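Local coordinates for LP1413 - SCCmec type IV-encoded DNA binding protein (PDB 6BTC) that binds single-stranded DNA and is encoded by staphylococcal cassette chromosome elements, at residues F65-V68 with S74-Y77. Residues are numbered along the deposited sequence; the frame is centred on the assembly and turned at random.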
loop_
_atom_site.group_PDB
_atom_site.type_symbol
_atom_site.label_atom_id
_atom_site.label_comp_id
_atom_site.label_asym_id
_atom_site.label_seq_id
_atom_site.Cartn_x
_atom_site.Cartn_y
_atom_site.Cartn_z
ATOM N N PHE A 65 5.303 0.761 9.263
ATOM C CA PHE A 65 3.852 0.833 9.192
ATOM C C PHE A 65 3.262 -0.062 10.264
ATOM O O PHE A 65 3.868 -1.049 10.663
ATOM C CB PHE A 65 3.294 0.375 7.830
ATOM C CG PHE A 65 3.933 1.037 6.642
ATOM C CD1 PHE A 65 3.570 2.308 6.262
ATOM C CD2 PHE A 65 4.861 0.363 5.881
ATOM C CE1 PHE A 65 4.147 2.917 5.142
ATOM C CE2 PHE A 65 5.440 0.959 4.765
ATOM C CZ PHE A 65 5.076 2.244 4.400
ATOM N N LYS A 66 2.061 0.276 10.709
ATOM C CA LYS A 66 1.281 -0.635 11.519
ATOM C C LYS A 66 -0.194 -0.406 11.230
ATOM O O LYS A 66 -0.590 0.619 10.667
ATOM C CB LYS A 66 1.580 -0.457 13.009
ATOM C CG LYS A 66 1.062 0.826 13.607
ATOM C CD LYS A 66 1.598 1.022 15.022
ATOM C CE LYS A 66 1.111 2.332 15.645
ATOM N NZ LYS A 66 1.731 2.572 16.993
ATOM N N ILE A 67 -1.001 -1.379 11.629
ATOM C CA ILE A 67 -2.448 -1.313 11.487
ATOM C C ILE A 67 -3.017 -0.691 12.749
ATOM O O ILE A 67 -2.645 -1.083 13.863
ATOM C CB ILE A 67 -3.034 -2.718 11.251
ATOM C CG1 ILE A 67 -2.440 -3.335 9.987
ATOM C CG2 ILE A 67 -4.549 -2.663 11.161
ATOM C CD1 ILE A 67 -2.842 -4.784 9.768
ATOM N N VAL A 68 -3.929 0.271 12.589
ATOM C CA VAL A 68 -4.461 1.019 13.723
ATOM C C VAL A 68 -5.967 0.902 13.862
ATOM O O VAL A 68 -6.509 1.310 14.899
ATOM C CB VAL A 68 -4.058 2.512 13.662
ATOM C CG1 VAL A 68 -2.571 2.654 13.856
ATOM C CG2 VAL A 68 -4.473 3.145 12.355
ATOM N N SER A 74 -12.223 -0.612 5.155
ATOM C CA SER A 74 -10.876 -1.023 4.792
ATOM C C SER A 74 -9.972 -0.946 6.011
ATOM O O SER A 74 -10.292 -0.297 7.010
ATOM C CB SER A 74 -10.316 -0.143 3.670
ATOM O OG SER A 74 -11.054 -0.310 2.478
ATOM N N LEU A 75 -8.837 -1.628 5.923
ATOM C CA LEU A 75 -7.829 -1.513 6.964
ATOM C C LEU A 75 -7.233 -0.110 6.956
ATOM O O LEU A 75 -6.940 0.453 5.894
ATOM C CB LEU A 75 -6.730 -2.551 6.763
ATOM C CG LEU A 75 -7.100 -4.015 7.038
ATOM C CD1 LEU A 75 -5.914 -4.898 6.716
ATOM C CD2 LEU A 75 -7.532 -4.229 8.474
ATOM N N LEU A 76 -7.070 0.458 8.149
ATOM C CA LEU A 76 -6.414 1.749 8.326
ATOM C C LEU A 76 -4.976 1.526 8.786
ATOM O O LEU A 76 -4.742 0.921 9.839
ATOM C CB LEU A 76 -7.169 2.608 9.337
ATOM C CG LEU A 76 -6.693 4.063 9.452
ATOM C CD1 LEU A 76 -6.824 4.816 8.118
ATOM C CD2 LEU A 76 -7.480 4.780 10.523
ATOM N N TYR A 77 -4.027 2.006 7.999
ATOM C CA TYR A 77 -2.616 1.932 8.336
ATOM C C TYR A 77 -2.117 3.271 8.876
ATOM O O TYR A 77 -2.757 4.315 8.721
ATOM C CB TYR A 77 -1.784 1.533 7.117
ATOM C CG TYR A 77 -2.231 0.240 6.467
ATOM C CD1 TYR A 77 -1.862 -0.991 6.994
ATOM C CD2 TYR A 77 -3.009 0.254 5.317
ATOM C CE1 TYR A 77 -2.263 -2.168 6.400
ATOM C CE2 TYR A 77 -3.416 -0.920 4.716
ATOM C CZ TYR A 77 -3.041 -2.125 5.260
ATOM O OH TYR A 77 -3.446 -3.295 4.664
#
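I67 and Y77 face each other as an antiparallel non-hydrogen-bonded pair in a beta hairpin, and their side chains run side by side off the same face of the sheet. The methylene CG1 of I67 does the touching, 3.8 Å from CE1 of the Y77 ring and equally near CD1, approaching at a slant to the ring. Both first torsions agree: CG1 of I67 (chi1 -60°) and CG of Y77 (chi1 -55°) each stand opposite their own carbonyl carbon, which keeps the two groups abreast. CG2 of I67 is the branch turned to L75, whose CD2 lies 4.3 Å away, a loose apolar contact that extends the same face. On the other face, CG2 of V68 reaches CG of L76 at 3.8 Å, the two side chains lying obliquely to one another. Between the two strands the backbone is tied by a nearly straight hydrogen bond (175° at the hydrogen) from V68 N to L76 O, 2.9 Å long. The same L76 O has CG2 of V68 at 3.4 Å, so a methyl lies against the carbonyl that accepts the hydrogen bond. From K66, the carbonyl O contacts CA of Y77 in a CA-H...O approach of 3.4 Å and lies at the edge of the tyrosine ring. Further backbone hydrogen bonds join K66 to Q78, L76 to G69, and Y77 to F28 of the short strand 27-28, while Y77 packs on A54 and I57 of helix 43-59. The chemistry thus implies a hairpin with backbone hydrogen bonding consistent with a fixed register and apolar contacts on both faces.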